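Local coordinates for sulfite dehydrogenase (Paracoccus pantotrophus, PDB 2XTS), which oxidises protein-bound sulfane sulfur at a molybdenum cofactor, working with a haem-bearing cytochrome subunit as the sulfane dehydrogenase SoxCD, at the interface of chains A and B and the interface of chains A and C. Residues are numbered along the deposited sequence; one frame, centred on the assembly and turned at random. Chains: chain A/B, Sulfite dehydrogenase; chain C, Cytochrome.

Contact 1: the interface of chains A and B. Residues chain A 50, 75, 77-80, 175-176; chain B 14, 16-21.
A short antiparallel beta bridge joins A:Ala79 to B:Glu20, both in extended backbone conformation. The amide N of A:Ala79 gives to the carbonyl O of B:Glu20 at 2.9 Å (162° at H), in the carbonyl plane and on a lone pair; the return bond, from B:Glu20 N to A:Ala79 O, arrives from above the carbonyl plane instead. One step along, B:Gly19 N meets A:Ser77 O at 2.8 Å, nearly straight and in the plane of that carbonyl. The pairing is made by backbone atoms; side chains pack on either flank. A:Val50 touches with CG2, the methyl in the crowded position between N and the carbonyl carbon. This methyl sits over one face of the B:Phe18 ring, 3.7 Å from CG2 to the ring centroid, displaced toward CD1 and CE1, while CG1 lies near B:Gly19 O and B:Ala21. On the other flank A:Ile80 crosses B:Trp14 at about a right angle, its CD1 lying 3.9 Å from CD1 of the indole and its CG2 facing the B:Trp14 carbonyl. Between the flanks lies a water, 2.9 Å from the A:Ser77 hydroxyl OG and 3.0 Å from A:Ala176 N, and bonded also to the carbonyl oxygens of B:Trp14 and B:Glu17. It thus links a serine hydroxyl and a backbone N-H of chain A to two backbone carbonyls of chain B. In the fold, this is part of the two-fold interface between two molybdenum subunits: the N-terminal segment of chain B, leaving 3-10 helix 13-15, is laid across loops of chain A just after strands 74-75 and 168-173, and the reciprocal exchange may help hold the dimer.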
ATOM      1  N   VAL A  50      -2.703  -9.796  24.528  1.00 10.46           N
ATOM      2  CA  VAL A  50      -1.402  -9.165  24.275  1.00 10.15           C
ATOM      3  C   VAL A  50      -0.296 -10.130  23.819  1.00  9.51           C
ATOM      4  O   VAL A  50       0.717  -9.680  23.293  1.00  9.87           O
ATOM      5  CB  VAL A  50      -0.916  -8.247  25.419  1.00 10.87           C
ATOM      6  CG1 VAL A  50      -1.927  -7.156  25.667  1.00 12.42           C
ATOM      7  CG2 VAL A  50      -0.631  -9.017  26.687  1.00 11.99           C
ATOM      8  N   HIS A  75       1.884 -10.193  18.461  1.00  6.14           N
ATOM      9  CA  HIS A  75       2.673  -9.658  19.580  1.00  6.55           C
ATOM     10  C   HIS A  75       2.802 -10.695  20.675  1.00  6.33           C
ATOM     11  O   HIS A  75       1.985 -11.604  20.771  1.00  6.90           O
ATOM     12  CB  HIS A  75       2.000  -8.426  20.214  1.00  7.21           C
ATOM     13  CG  HIS A  75       1.509  -7.455  19.217  1.00  6.86           C
ATOM     14  ND1 HIS A  75       0.225  -6.938  19.173  1.00  9.66           N
ATOM     15  CD2 HIS A  75       2.162  -6.965  18.145  1.00  5.31           C
ATOM     16  CE1 HIS A  75       0.133  -6.128  18.127  1.00  5.92           C
ATOM     17  NE2 HIS A  75       1.299  -6.125  17.496  1.00  9.57           N
ATOM     18  N   SER A  77       3.974  -9.216  23.972  1.00  7.30           N
ATOM     19  CA  SER A  77       3.682  -8.353  25.129  1.00  7.38           C
ATOM     20  C   SER A  77       2.987  -7.080  24.666  1.00  8.13           C
ATOM     21  O   SER A  77       3.109  -6.041  25.290  1.00  8.90           O
ATOM     22  CB  SER A  77       4.909  -8.035  25.971  1.00  7.55           C
ATOM     23  OG  SER A  77       5.896  -7.334  25.238  1.00  7.92           O
ATOM     24  N   GLY A  78       2.211  -7.203  23.584  1.00  7.91           N
ATOM     25  CA  GLY A  78       1.421  -6.103  23.016  1.00  7.99           C
ATOM     26  C   GLY A  78       2.220  -5.194  22.082  1.00  7.68           C
ATOM     27  O   GLY A  78       3.432  -5.317  21.949  1.00  8.45           O
ATOM     28  N   ALA A  79       1.512  -4.287  21.423  1.00  8.26           N
ATOM     29  CA  ALA A  79       2.095  -3.343  20.491  1.00  7.42           C
ATOM     30  C   ALA A  79       2.536  -2.125  21.279  1.00  7.98           C
ATOM     31  O   ALA A  79       1.700  -1.404  21.812  1.00  9.64           O
ATOM     32  CB  ALA A  79       1.061  -2.945  19.439  1.00  8.10           C
ATOM     33  N   ILE A  80       3.840  -1.875  21.334  1.00  7.20           N
ATOM     34  CA  ILE A  80       4.362  -0.772  22.149  1.00  7.37           C
ATOM     35  C   ILE A  80       4.519   0.505  21.351  1.00  7.58           C
ATOM     36  O   ILE A  80       4.675   0.486  20.134  1.00  7.58           O
ATOM     37  CB  ILE A  80       5.726  -1.143  22.794  1.00  7.71           C
ATOM     38  CG1 ILE A  80       6.774  -1.494  21.732  1.00  8.50           C
ATOM     39  CG2 ILE A  80       5.532  -2.305  23.779  1.00  8.66           C
ATOM     40  CD1 ILE A  80       8.219  -1.475  22.254  1.00  9.42           C
ATOM     41  N   ASP A 175      10.443  -4.301  23.348  1.00  7.85           N
ATOM     42  CA  ASP A 175       9.303  -4.716  24.142  1.00  7.17           C
ATOM     43  C   ASP A 175       9.691  -5.650  25.293  1.00  7.39           C
ATOM     44  O   ASP A 175      10.799  -6.175  25.342  1.00  7.79           O
ATOM     45  CB  ASP A 175       8.197  -5.333  23.250  1.00  7.21           C
ATOM     46  CG  ASP A 175       8.655  -6.524  22.413  1.00  7.50           C
ATOM     47  OD1 ASP A 175       9.842  -6.579  21.996  1.00  7.92           O
ATOM     48  OD2 ASP A 175       7.789  -7.388  22.118  1.00  7.63           O
ATOM     49  N   ALA A 176       8.762  -5.829  26.225  1.00  6.68           N
ATOM     50  CA  ALA A 176       8.976  -6.719  27.369  1.00  6.82           C
ATOM     51  C   ALA A 176       9.270  -8.148  26.935  1.00  6.96           C
ATOM     52  O   ALA A 176      10.133  -8.822  27.510  1.00  7.89           O
ATOM     53  CB  ALA A 176       7.774  -6.701  28.302  1.00  8.16           C
TER
ATOM     54  N   TRP B  14       7.867   0.520  28.182  1.00  8.78           N
ATOM     55  CA  TRP B  14       7.571  -0.353  27.055  1.00  8.64           C
ATOM     56  C   TRP B  14       8.353  -1.654  27.075  1.00  8.44           C
ATOM     57  O   TRP B  14       8.023  -2.578  26.330  1.00  8.50           O
ATOM     58  CB  TRP B  14       7.770   0.396  25.748  1.00  9.31           C
ATOM     59  CG  TRP B  14       9.131   0.973  25.525  1.00  8.31           C
ATOM     60  CD1 TRP B  14      10.240   0.350  25.024  1.00 10.24           C
ATOM     61  CD2 TRP B  14       9.504   2.327  25.745  1.00  8.09           C
ATOM     62  NE1 TRP B  14      11.285   1.241  24.935  1.00  9.40           N
ATOM     63  CE2 TRP B  14      10.856   2.461  25.384  1.00  9.82           C
ATOM     64  CE3 TRP B  14       8.848   3.438  26.282  1.00  8.88           C
ATOM     65  CZ2 TRP B  14      11.557   3.676  25.516  1.00 10.08           C
ATOM     66  CZ3 TRP B  14       9.550   4.667  26.387  1.00 11.01           C
ATOM     67  CH2 TRP B  14      10.883   4.763  26.001  1.00 10.28           C
ATOM     68  N   SER B  16       8.704  -3.395  29.925  1.00  8.42           N
ATOM     69  CA  SER B  16       8.239  -4.048  31.145  1.00  9.14           C
ATOM     70  C   SER B  16       6.755  -4.324  31.118  1.00  9.27           C
ATOM     71  O   SER B  16       6.327  -5.435  31.382  1.00  9.16           O
ATOM     72  CB  SER B  16       8.624  -3.200  32.381  1.00  9.35           C
ATOM     73  OG  SER B  16       8.199  -3.825  33.572  1.00 11.43           O
ATOM     74  N   GLU B  17       5.970  -3.290  30.838  1.00 10.32           N
ATOM     75  CA  GLU B  17       4.516  -3.368  30.820  1.00 11.05           C
ATOM     76  C   GLU B  17       4.017  -3.781  29.445  1.00 10.74           C
ATOM     77  O   GLU B  17       4.782  -3.815  28.516  1.00 12.15           O
ATOM     78  CB  GLU B  17       3.923  -1.998  31.163  1.00 11.77           C
ATOM     79  CG  GLU B  17       4.347  -1.420  32.504  1.00 15.85           C
ATOM     80  CD  GLU B  17       4.065   0.077  32.667  1.00 20.18           C
ATOM     81  OE1 GLU B  17       3.366   0.685  31.835  1.00 23.69           O
ATOM     82  OE2 GLU B  17       4.585   0.656  33.630  1.00 25.01           O
ATOM     83  N   PHE B  18       2.725  -4.048  29.321  1.00 10.20           N
ATOM     84  CA  PHE B  18       2.120  -4.405  28.060  1.00  9.78           C
ATOM     85  C   PHE B  18       1.928  -3.219  27.131  1.00 10.05           C
ATOM     86  O   PHE B  18       1.582  -2.108  27.557  1.00 11.80           O
ATOM     87  CB  PHE B  18       0.720  -4.989  28.249  1.00 10.71           C
ATOM     88  CG  PHE B  18       0.644  -6.250  29.063  1.00 10.55           C
ATOM     89  CD1 PHE B  18       1.520  -7.311  28.906  1.00 11.05           C
ATOM     90  CD2 PHE B  18      -0.401  -6.402  29.939  1.00 12.67           C
ATOM     91  CE1 PHE B  18       1.373  -8.472  29.672  1.00 13.01           C
ATOM     92  CE2 PHE B  18      -0.553  -7.540  30.686  1.00 14.84           C
ATOM     93  CZ  PHE B  18       0.331  -8.568  30.567  1.00 13.72           C
ATOM     94  N   GLY B  19       2.072  -3.494  25.842  1.00 10.64           N
ATOM     95  CA  GLY B  19       1.536  -2.625  24.806  1.00 10.02           C
ATOM     96  C   GLY B  19       0.062  -2.942  24.533  1.00 10.08           C
ATOM     97  O   GLY B  19      -0.589  -3.653  25.313  1.00 10.90           O
ATOM     98  N   GLU B  20      -0.462  -2.413  23.431  1.00  9.44           N
ATOM     99  CA  GLU B  20      -1.866  -2.654  23.086  1.00  9.67           C
ATOM    100  C   GLU B  20      -2.105  -4.093  22.591  1.00  9.26           C
ATOM    101  O   GLU B  20      -1.244  -4.753  21.986  1.00  9.30           O
ATOM    102  CB  GLU B  20      -2.301  -1.686  21.991  1.00  9.94           C
ATOM    103  CG  GLU B  20      -2.370  -0.232  22.440  1.00 11.40           C
ATOM    104  CD  GLU B  20      -2.991   0.642  21.365  1.00 13.50           C
ATOM    105  OE1 GLU B  20      -4.219   0.876  21.393  1.00 18.51           O
ATOM    106  OE2 GLU B  20      -2.260   1.071  20.458  1.00 16.94           O
ATOM    107  N   ALA B  21      -3.338  -4.557  22.812  1.00 10.11           N
ATOM    108  CA  ALA B  21      -3.765  -5.906  22.458  1.00 10.39           C
ATOM    109  C   ALA B  21      -4.032  -6.010  20.964  1.00  9.65           C
ATOM    110  O   ALA B  21      -4.209  -4.991  20.280  1.00 10.22           O
ATOM    111  CB  ALA B  21      -5.013  -6.279  23.248  1.00 11.23           C
TER
HETATM  112  O   HOH W   1       6.039  -4.596  26.199  1.00  9.18           O

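Contact 2: the interface of chains A and C. Residues chain A 256, 259, 261, 263, 350, 358, 361-362, 369; chain C 150-151, 154-156, 159.
Carboxylate oxygen OE2 of C:Glu155 is gripped by three N-H donors from two arginines. A:Arg362 approaches side-on, NE giving to OE2 at 2.8 Å and NH2 to OE1 at 2.8 Å, each on a syn lone pair and nearly straight. A:Arg256 comes end-on, with NH1 and NH2 both on OE2, the latter at 2.8 Å; OE2 lies in its guanidinium plane, yet these donors stand above the carboxylate plane, the two planes being 48° apart. Both arginine chains run extended from CG to NE. A:Arg362 is held on its far side by a bond from NH1 to A:His369 O, which should limit its rotation, with CD2 of A:Leu358 over one face. The charge pairing reverses at C:Arg151, whose chain bends at chi3 (-74°). Its NH1 and NH2 both hold A:Val261 O, NH2 at 2.9 Å on a carbonyl lone pair, and NH1 also makes a salt bridge to A:Asp263 OD2 at 2.9 Å. The other oxygen, A:Asp263 OD1, takes the phenol OH of C:Tyr156 at 2.6 Å on its syn lone pair, tip to tip. A water bonded to A:Asp263 OD2, C:Glu155 OE1 and A:Tyr350 OH lies between the acids and may ease their like charges. The A:Tyr350 and C:Tyr156 rings meet edge-to-face, CE2 of the former 3.5 Å from CD1 of the latter, and C:Phe159 CB lies 3.9 Å above the A:Tyr350 plane, offset toward the rim. In the fold, this salt-bridged interface joins the two kinds of SoxCD subunit: cytochrome helices 151-154 and 156-159 lie against helix 355-362, strand 255-257 and nearby loops of the molybdenum subunit.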
ATOM      1  N   ARG A 256      12.433 -30.680  15.166  1.00  7.45           N
ATOM      2  CA  ARG A 256      13.273 -29.817  14.363  1.00  6.48           C
ATOM      3  C   ARG A 256      13.426 -28.457  15.036  1.00  6.55           C
ATOM      4  O   ARG A 256      12.430 -27.899  15.514  1.00  8.20           O
ATOM      5  CB  ARG A 256      12.705 -29.614  12.965  1.00  7.05           C
ATOM      6  CG  ARG A 256      12.641 -30.847  12.117  1.00  8.30           C
ATOM      7  CD  ARG A 256      11.858 -30.586  10.864  1.00  9.37           C
ATOM      8  NE  ARG A 256      11.874 -31.686   9.911  1.00  9.43           N
ATOM      9  CZ  ARG A 256      11.013 -31.801   8.906  1.00 10.18           C
ATOM     10  NH1 ARG A 256      10.050 -30.902   8.756  1.00  9.94           N
ATOM     11  NH2 ARG A 256      11.103 -32.808   8.047  1.00 11.40           N
ATOM     12  N   THR A 259      13.931 -24.108  11.879  1.00  6.39           N
ATOM     13  CA  THR A 259      13.195 -24.236  10.628  1.00  6.64           C
ATOM     14  C   THR A 259      12.871 -22.816  10.227  1.00  5.91           C
ATOM     15  O   THR A 259      11.810 -22.269  10.515  1.00  7.52           O
ATOM     16  CB  THR A 259      11.955 -25.139  10.776  1.00  6.53           C
ATOM     17  OG1 THR A 259      11.195 -24.730  11.936  1.00  7.28           O
ATOM     18  CG2 THR A 259      12.418 -26.576  10.967  1.00  8.24           C
ATOM     19  N   VAL A 261      13.111 -21.227   6.961  1.00  7.39           N
ATOM     20  CA  VAL A 261      12.446 -20.883   5.703  0.50  7.91           C
ATOM     21  C   VAL A 261      10.994 -21.346   5.673  1.00  7.20           C
ATOM     22  O   VAL A 261      10.624 -22.388   6.232  1.00  7.88           O
ATOM     23  CB  VAL A 261      13.197 -21.341   4.408  0.50  8.68           C
ATOM     24  CG1 VAL A 261      12.812 -20.457   3.212  0.50  9.54           C
ATOM     25  CG2 VAL A 261      14.677 -21.258   4.548  0.50  9.83           C
ATOM     26  N   ASP A 263       8.104 -22.612   3.244  1.00  7.42           N
ATOM     27  CA  ASP A 263       8.061 -23.317   1.967  1.00  7.17           C
ATOM     28  C   ASP A 263       6.899 -22.852   1.067  1.00  7.24           C
ATOM     29  O   ASP A 263       5.947 -22.199   1.517  1.00  8.26           O
ATOM     30  CB  ASP A 263       7.963 -24.826   2.219  1.00  7.37           C
ATOM     31  CG  ASP A 263       9.201 -25.409   2.885  1.00  8.73           C
ATOM     32  OD1 ASP A 263      10.325 -24.927   2.636  1.00  9.37           O
ATOM     33  OD2 ASP A 263       9.032 -26.379   3.648  1.00  8.45           O
ATOM     34  N   TYR A 350      10.281 -27.238  -6.262  1.00  9.49           N
ATOM     35  CA  TYR A 350       9.406 -27.649  -5.168  1.00  8.77           C
ATOM     36  C   TYR A 350       7.937 -27.405  -5.517  1.00  9.24           C
ATOM     37  O   TYR A 350       7.562 -26.286  -5.914  1.00  9.42           O
ATOM     38  CB  TYR A 350       9.807 -26.881  -3.903  1.00  8.67           C
ATOM     39  CG  TYR A 350       9.040 -27.231  -2.655  1.00  7.91           C
ATOM     40  CD1 TYR A 350       7.766 -26.730  -2.430  1.00  7.69           C
ATOM     41  CD2 TYR A 350       9.618 -27.995  -1.650  1.00  8.87           C
ATOM     42  CE1 TYR A 350       7.073 -27.029  -1.273  1.00  7.34           C
ATOM     43  CE2 TYR A 350       8.945 -28.285  -0.480  1.00  8.77           C
ATOM     44  CZ  TYR A 350       7.673 -27.793  -0.291  1.00  7.32           C
ATOM     45  OH  TYR A 350       6.964 -28.068   0.876  1.00  7.81           O
ATOM     46  N   LEU A 358       2.439 -34.108   3.959  1.00  8.46           N
ATOM     47  CA  LEU A 358       3.167 -33.524   5.091  1.00  8.30           C
ATOM     48  C   LEU A 358       3.058 -34.368   6.351  1.00  8.00           C
ATOM     49  O   LEU A 358       4.070 -34.652   6.992  1.00  8.33           O
ATOM     50  CB  LEU A 358       2.693 -32.110   5.369  1.00  7.90           C
ATOM     51  CG  LEU A 358       3.185 -31.047   4.389  1.00  8.90           C
ATOM     52  CD1 LEU A 358       2.338 -29.797   4.557  1.00  9.18           C
ATOM     53  CD2 LEU A 358       4.628 -30.744   4.622  1.00 11.40           C
ATOM     54  N   ILE A 361       5.130 -37.573   6.902  1.00 11.06           N
ATOM     55  CA  ILE A 361       6.501 -37.359   7.354  1.00 11.04           C
ATOM     56  C   ILE A 361       6.569 -36.788   8.764  1.00 10.46           C
ATOM     57  O   ILE A 361       7.401 -37.192   9.565  1.00 12.05           O
ATOM     58  CB  ILE A 361       7.249 -36.428   6.371  1.00 10.89           C
ATOM     59  CG1 ILE A 361       7.306 -37.090   4.987  1.00 12.13           C
ATOM     60  CG2 ILE A 361       8.656 -36.111   6.875  1.00 11.99           C
ATOM     61  CD1 ILE A 361       7.830 -36.220   3.907  1.00 14.40           C
ATOM     62  N   ARG A 362       5.704 -35.824   9.059  1.00  9.50           N
ATOM     63  CA  ARG A 362       5.810 -35.052  10.303  1.00  9.41           C
ATOM     64  C   ARG A 362       4.850 -35.421  11.407  1.00  9.70           C
ATOM     65  O   ARG A 362       4.996 -34.935  12.517  1.00 10.26           O
ATOM     66  CB  ARG A 362       5.545 -33.588  10.002  1.00  8.95           C
ATOM     67  CG  ARG A 362       6.497 -32.963   9.020  1.00  9.75           C
ATOM     68  CD  ARG A 362       6.116 -31.547   8.775  1.00 10.39           C
ATOM     69  NE  ARG A 362       6.820 -30.888   7.713  1.00  9.10           N
ATOM     70  CZ  ARG A 362       6.654 -29.607   7.445  1.00  8.29           C
ATOM     71  NH1 ARG A 362       5.859 -28.863   8.222  1.00  9.11           N
ATOM     72  NH2 ARG A 362       7.247 -29.073   6.395  1.00  8.37           N
ATOM     73  N   HIS A 369       4.652 -24.387  10.174  1.00  6.65           N
ATOM     74  CA  HIS A 369       5.039 -24.780   8.825  1.00  6.99           C
ATOM     75  C   HIS A 369       4.026 -25.666   8.096  1.00  6.28           C
ATOM     76  O   HIS A 369       4.393 -26.551   7.337  1.00  7.35           O
ATOM     77  CB  HIS A 369       6.438 -25.395   8.809  1.00  7.29           C
ATOM     78  CG  HIS A 369       7.496 -24.446   9.283  1.00  6.59           C
ATOM     79  ND1 HIS A 369       8.006 -23.437   8.489  1.00  7.35           N
ATOM     80  CD2 HIS A 369       8.146 -24.351  10.470  1.00  6.93           C
ATOM     81  CE1 HIS A 369       8.891 -22.737   9.185  1.00  7.86           C
ATOM     82  NE2 HIS A 369       9.008 -23.278  10.386  1.00  6.96           N
TER
ATOM     83  N   ASP C 150      16.072 -30.321   8.625  1.00  8.76           N
ATOM     84  CA  ASP C 150      16.536 -31.294   7.616  1.00  9.51           C
ATOM     85  C   ASP C 150      15.515 -31.479   6.493  1.00 10.50           C
ATOM     86  O   ASP C 150      15.527 -32.496   5.816  1.00 11.11           O
ATOM     87  CB  ASP C 150      16.850 -32.651   8.274  1.00 11.15           C
ATOM     88  CG  ASP C 150      15.617 -33.334   8.807  1.00 11.33           C
ATOM     89  OD1 ASP C 150      14.554 -32.685   8.950  1.00 12.88           O
ATOM     90  OD2 ASP C 150      15.711 -34.544   9.105  1.00 17.53           O
ATOM     91  N   ARG C 151      14.634 -30.502   6.270  1.00  9.44           N
ATOM     92  CA  ARG C 151      13.727 -30.565   5.135  1.00  9.63           C
ATOM     93  C   ARG C 151      14.477 -30.759   3.827  1.00 10.30           C
ATOM     94  O   ARG C 151      13.968 -31.428   2.932  1.00 10.33           O
ATOM     95  CB  ARG C 151      12.893 -29.304   5.066  1.00  9.04           C
ATOM     96  CG  ARG C 151      11.793 -29.300   6.087  1.00  8.98           C
ATOM     97  CD  ARG C 151      10.980 -27.998   6.027  1.00  9.70           C
ATOM     98  NE  ARG C 151      11.739 -26.886   6.606  1.00  8.70           N
ATOM     99  CZ  ARG C 151      11.334 -25.623   6.623  1.00  7.45           C
ATOM    100  NH1 ARG C 151      10.168 -25.314   6.068  1.00  7.87           N
ATOM    101  NH2 ARG C 151      12.074 -24.704   7.230  1.00  8.65           N
ATOM    102  N   THR C 154      14.777 -34.594   3.779  1.00 12.79           N
ATOM    103  CA  THR C 154      13.627 -35.427   4.053  1.00 12.86           C
ATOM    104  C   THR C 154      12.324 -34.991   3.360  1.00 11.98           C
ATOM    105  O   THR C 154      11.365 -35.766   3.328  1.00 13.07           O
ATOM    106  CB  THR C 154      13.357 -35.464   5.571  1.00 13.03           C
ATOM    107  OG1 THR C 154      13.118 -34.121   6.042  1.00 14.14           O
ATOM    108  CG2 THR C 154      14.536 -36.091   6.309  1.00 14.53           C
ATOM    109  N   GLU C 155      12.281 -33.778   2.805  1.00 10.37           N
ATOM    110  CA  GLU C 155      11.073 -33.286   2.139  1.00 10.01           C
ATOM    111  C   GLU C 155      11.341 -32.735   0.732  1.00  9.74           C
ATOM    112  O   GLU C 155      10.660 -33.093  -0.213  1.00 10.21           O
ATOM    113  CB  GLU C 155      10.345 -32.239   2.993  1.00  9.57           C
ATOM    114  CG  GLU C 155       9.905 -32.790   4.331  1.00  9.89           C
ATOM    115  CD  GLU C 155       9.083 -31.833   5.166  1.00 10.34           C
ATOM    116  OE1 GLU C 155       8.548 -30.850   4.621  1.00 10.43           O
ATOM    117  OE2 GLU C 155       8.941 -32.135   6.378  1.00  9.67           O
ATOM    118  N   TYR C 156      12.330 -31.868   0.596  1.00  9.69           N
ATOM    119  CA  TYR C 156      12.534 -31.194  -0.672  1.00 10.74           C
ATOM    120  C   TYR C 156      12.756 -32.174  -1.831  1.00 10.89           C
ATOM    121  O   TYR C 156      12.171 -31.997  -2.875  1.00 11.66           O
ATOM    122  CB  TYR C 156      13.649 -30.149  -0.577  1.00 10.71           C
ATOM    123  CG  TYR C 156      13.383 -28.991   0.381  1.00 10.17           C
ATOM    124  CD1 TYR C 156      12.138 -28.778   0.966  1.00  9.43           C
ATOM    125  CD2 TYR C 156      14.401 -28.116   0.699  1.00 13.06           C
ATOM    126  CE1 TYR C 156      11.937 -27.703   1.833  1.00  9.85           C
ATOM    127  CE2 TYR C 156      14.208 -27.054   1.582  1.00 12.42           C
ATOM    128  CZ  TYR C 156      12.967 -26.848   2.136  1.00 11.22           C
ATOM    129  OH  TYR C 156      12.762 -25.788   3.007  1.00 11.37           O
ATOM    130  N   PHE C 159       9.260 -33.625  -2.718  1.00 10.38           N
ATOM    131  CA  PHE C 159       8.259 -32.679  -3.154  1.00  9.83           C
ATOM    132  C   PHE C 159       8.685 -31.932  -4.409  1.00  9.95           C
ATOM    133  O   PHE C 159       7.912 -31.181  -4.969  1.00 11.02           O
ATOM    134  CB  PHE C 159       7.918 -31.690  -2.039  1.00  9.57           C
ATOM    135  CG  PHE C 159       7.357 -32.320  -0.783  1.00 10.35           C
ATOM    136  CD1 PHE C 159       6.733 -33.568  -0.795  1.00 11.85           C
ATOM    137  CD2 PHE C 159       7.402 -31.616   0.412  1.00 11.19           C
ATOM    138  CE1 PHE C 159       6.223 -34.117   0.364  1.00 12.38           C
ATOM    139  CE2 PHE C 159       6.850 -32.159   1.576  1.00 11.26           C
ATOM    140  CZ  PHE C 159       6.281 -33.424   1.547  1.00 11.83           C
TER
HETATM  141  O   HOH W   2       8.675 -28.973   2.662  1.00  8.92           O

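About 33 Å separates the C-alpha centres of contact 1 and contact 2, and the two share no residue, although chain A takes part in each. Contact 1 joins two copies of the molybdenum subunit through backbone pairing and a small apolar overlap; contact 2 joins that subunit to the cytochrome mainly through charged side chains. On chain A, contact 1 largely uses loops of the molybdopterin-binding family region, whereas the chain A residues of contact 2 fall in the dimerisation family region. One chain A can therefore hold both partners at once, consistent with the deposited assembly of two dehydrogenase and two cytochrome chains.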